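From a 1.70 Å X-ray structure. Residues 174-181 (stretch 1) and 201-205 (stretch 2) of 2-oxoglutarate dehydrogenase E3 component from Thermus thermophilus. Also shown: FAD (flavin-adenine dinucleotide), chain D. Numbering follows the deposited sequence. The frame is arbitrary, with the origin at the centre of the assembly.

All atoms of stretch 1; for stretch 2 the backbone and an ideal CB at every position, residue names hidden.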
# COMPACT_ATOMS: atom_id res chain seq x y z
N GLY A 174 -19.70 -22.41 0.24
CA GLY A 174 -19.60 -21.22 1.06
C GLY A 174 -18.90 -20.12 0.29
O GLY A 174 -17.83 -20.35 -0.26
N GLY A 175 -19.48 -18.93 0.28
CA GLY A 175 -18.94 -17.81 -0.48
C GLY A 175 -18.33 -16.74 0.41
O GLY A 175 -18.33 -15.57 0.05
N GLY A 176 -17.80 -17.13 1.56
CA GLY A 176 -17.12 -16.21 2.44
C GLY A 176 -15.66 -16.03 2.06
O GLY A 176 -15.19 -16.57 1.06
N VAL A 177 -14.94 -15.26 2.86
CA VAL A 177 -13.56 -14.90 2.55
C VAL A 177 -12.66 -16.12 2.39
O VAL A 177 -11.96 -16.25 1.39
CB VAL A 177 -12.97 -13.97 3.62
CG1 VAL A 177 -11.49 -13.70 3.34
CG2 VAL A 177 -13.76 -12.65 3.69
N ILE A 178 -12.70 -17.04 3.35
CA ILE A 178 -11.76 -18.15 3.36
C ILE A 178 -11.92 -19.03 2.12
O ILE A 178 -10.93 -19.38 1.49
CB ILE A 178 -11.90 -18.98 4.65
CG1 ILE A 178 -11.45 -18.14 5.85
CG2 ILE A 178 -11.07 -20.26 4.56
CD1 ILE A 178 -11.90 -18.68 7.18
N GLY A 179 -13.15 -19.38 1.78
CA GLY A 179 -13.40 -20.29 0.67
C GLY A 179 -13.09 -19.66 -0.67
O GLY A 179 -12.60 -20.33 -1.57
N LEU A 180 -13.38 -18.37 -0.79
CA LEU A 180 -13.13 -17.63 -2.02
C LEU A 180 -11.63 -17.52 -2.28
O LEU A 180 -11.16 -17.76 -3.40
CB LEU A 180 -13.76 -16.25 -1.92
CG LEU A 180 -13.97 -15.45 -3.20
CD1 LEU A 180 -14.71 -16.26 -4.27
CD2 LEU A 180 -14.72 -14.17 -2.85
N GLU A 181 -10.88 -17.16 -1.25
CA GLU A 181 -9.43 -17.12 -1.34
C GLU A 181 -8.84 -18.45 -1.79
O GLU A 181 -8.01 -18.48 -2.69
CB GLU A 181 -8.81 -16.72 -0.00
CG GLU A 181 -8.92 -15.23 0.29
CD GLU A 181 -8.24 -14.82 1.58
OE1 GLU A 181 -8.07 -13.60 1.80
OE2 GLU A 181 -7.86 -15.70 2.39
N UNK A 201 -25.58 -13.26 -2.18
CA UNK A 201 -24.32 -12.60 -2.52
C UNK A 201 -23.15 -13.31 -1.84
O UNK A 201 -23.34 -14.06 -0.89
CB UNK A 201 -24.36 -11.13 -2.11
N UNK A 202 -21.95 -13.04 -2.33
CA UNK A 202 -20.73 -13.51 -1.68
C UNK A 202 -20.17 -12.42 -0.78
O UNK A 202 -20.62 -11.27 -0.83
CB UNK A 202 -19.69 -13.94 -2.72
N UNK A 203 -19.19 -12.78 0.05
CA UNK A 203 -18.52 -11.85 0.94
C UNK A 203 -19.53 -10.97 1.70
O UNK A 203 -19.54 -9.74 1.54
CB UNK A 203 -17.55 -10.98 0.14
N UNK A 204 -20.36 -11.59 2.54
CA UNK A 204 -21.47 -10.87 3.19
C UNK A 204 -21.07 -9.76 4.17
O UNK A 204 -21.92 -8.92 4.45
CB UNK A 204 -22.34 -11.88 3.94
N UNK A 205 -19.84 -9.75 4.67
CA UNK A 205 -19.37 -8.69 5.57
C UNK A 205 -18.96 -7.43 4.81
O UNK A 205 -18.80 -6.38 5.43
CB UNK A 205 -18.19 -9.19 6.40
PA FAD D . -6.83 -18.95 17.15
O1A FAD D . -7.71 -19.97 16.55
O2A FAD D . -5.85 -18.32 16.15
O5B FAD D . -6.05 -19.60 18.39
C5B FAD D . -6.75 -20.41 19.30
C4B FAD D . -5.76 -21.42 19.85
O4B FAD D . -6.31 -21.96 21.04
C3B FAD D . -5.51 -22.58 18.90
O3B FAD D . -4.14 -22.68 18.60
C2B FAD D . -5.99 -23.81 19.66
O2B FAD D . -5.14 -24.91 19.46
C1B FAD D . -5.96 -23.33 21.11
N9A FAD D . -6.91 -23.95 22.04
C8A FAD D . -8.27 -24.04 21.93
N7A FAD D . -8.76 -24.63 23.04
C5A FAD D . -7.72 -24.92 23.86
C6A FAD D . -7.63 -25.52 25.11
N6A FAD D . -8.71 -25.82 25.83
N1A FAD D . -6.39 -25.66 25.67
C2A FAD D . -5.24 -25.23 25.05
N3A FAD D . -5.34 -24.62 23.81
C4A FAD D . -6.55 -24.49 23.24
N1 FAD D . -7.74 -13.57 9.63
C2 FAD D . -7.22 -12.35 9.22
O2 FAD D . -7.31 -11.35 9.93
N3 FAD D . -6.61 -12.26 8.00
C4 FAD D . -6.50 -13.36 7.18
O4 FAD D . -5.77 -13.26 6.20
C4X FAD D . -7.01 -14.60 7.58
N5 FAD D . -6.90 -15.71 6.76
C5X FAD D . -7.42 -16.93 7.20
C6 FAD D . -7.31 -18.05 6.37
C7 FAD D . -7.82 -19.28 6.79
C7M FAD D . -7.60 -20.49 5.92
C8 FAD D . -8.43 -19.39 8.04
C8M FAD D . -8.71 -20.74 8.65
C9 FAD D . -8.54 -18.27 8.86
C9A FAD D . -8.04 -17.03 8.44
N10 FAD D . -8.16 -15.90 9.26
C10 FAD D . -7.63 -14.69 8.82
C1' FAD D . -8.92 -15.91 10.55
C2' FAD D . -7.92 -16.04 11.70
O2' FAD D . -7.16 -17.23 11.57
C3' FAD D . -8.59 -15.96 13.07
O3' FAD D . -9.41 -14.81 13.13
C4' FAD D . -7.55 -15.86 14.18
O4' FAD D . -6.69 -16.98 14.15
C5' FAD D . -8.23 -15.72 15.55
O5' FAD D . -7.27 -15.71 16.57
P FAD D . -7.62 -16.29 18.03
O1P FAD D . -6.46 -16.05 18.94
O2P FAD D . -8.96 -15.77 18.52
O3P FAD D . -7.81 -17.88 17.86

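Position 201 is extended, with phi/psi of -162/163°, and its CA-to-CB bond points away from stretch 1. No atom of stretch 1 lies within 5.5 Å of the ideal CB, so many side chains would fit. The deposited residue is Arg201. Its side chain stays clear of stretch 1, and its NH2 is hydrogen-bonded to a residue adjoining one of the stretches.

Position 202 lies beside Gly175, with the two CA atoms 4.8 Å apart. Its CA-to-CB bond points toward stretch 1. The ideal CB is 3.5 Å from Gly175 O and 5.0 Å from Leu180 CD2. The absence of a side chain at Gly175 leaves space here, and Leu180 supplies an apolar surface. An aliphatic side chain such as valine, isoleucine, leucine or methionine would suit. The deposited residue is Ile202, with chi1 in p and chi2 in t. Its CD1 packs 3.8 Å from Leu180 CD2. An ideal CB on Gly175 would come within 3.0 Å of Ile202 CG2, which is tight. The fit thus relies on the bare glycine.

Position 203 faces stretch 1 first through its backbone. Its N donates a hydrogen bond to Gly175 O at 2.9 Å, and the N-H...O angle of 179° is almost perfectly straight. Any residue with a backbone NH could make this bond, so proline is excluded. Phi/psi of 47/63° is left-handed, where glycine, asparagine and aspartate are the most comfortable. The CB points sideways, but Val177 CG2 and Leu180 CD2 lie 5.5 and 5.2 Å from it, so a longer apolar chain could reach both. The deposited residue is Leu203. With chi1 in m and chi2 in t, the end of its side chain comes nearer to stretch 1. CD2 of Leu203 sits 3.6 Å from Leu180 CD2 and 3.9 Å from Val177 CG2. The same Leu203 CD2 is 3.8 Å from Val177 N.

Position 204 points sideways, and its ideal CB has nothing of stretch 1 within 5.5 Å. Phi of -65° allows proline among many others. The deposited residue is Pro204, whose ring makes a marginal contact, with CD 4.3 Å from Gly175 O.

Position 205 also points sideways, into space that stretch 1 leaves open. Many side chains would serve, small polar ones among them. The deposited residue is Thr205, with chi1 in p; its side chain comes no closer than 4.9 Å, from Thr205 OG1 to Val177 CG2.

Stretch 2, residues 201-205: RILPT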
# COMPACT_ATOMS: atom_id res chain seq x y z
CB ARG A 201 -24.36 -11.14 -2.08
CG ARG A 201 -24.50 -10.97 -0.59
CD ARG A 201 -24.94 -9.60 -0.17
NE ARG A 201 -24.72 -9.41 1.27
CZ ARG A 201 -25.56 -9.79 2.23
NH1 ARG A 201 -25.25 -9.56 3.50
NH2 ARG A 201 -26.71 -10.41 1.94
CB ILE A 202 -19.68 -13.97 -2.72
CG1 ILE A 202 -19.24 -12.83 -3.64
CG2 ILE A 202 -20.25 -15.12 -3.57
CD1 ILE A 202 -18.04 -13.17 -4.49
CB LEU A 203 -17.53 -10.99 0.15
CG LEU A 203 -16.52 -11.80 -0.67
CD1 LEU A 203 -15.66 -10.89 -1.52
CD2 LEU A 203 -15.63 -12.64 0.25
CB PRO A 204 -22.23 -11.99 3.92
CG PRO A 204 -21.21 -13.04 4.16
CD PRO A 204 -20.33 -13.01 2.94
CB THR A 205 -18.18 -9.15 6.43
OG1 THR A 205 -17.08 -9.55 5.60
CG2 THR A 205 -18.52 -10.39 7.25
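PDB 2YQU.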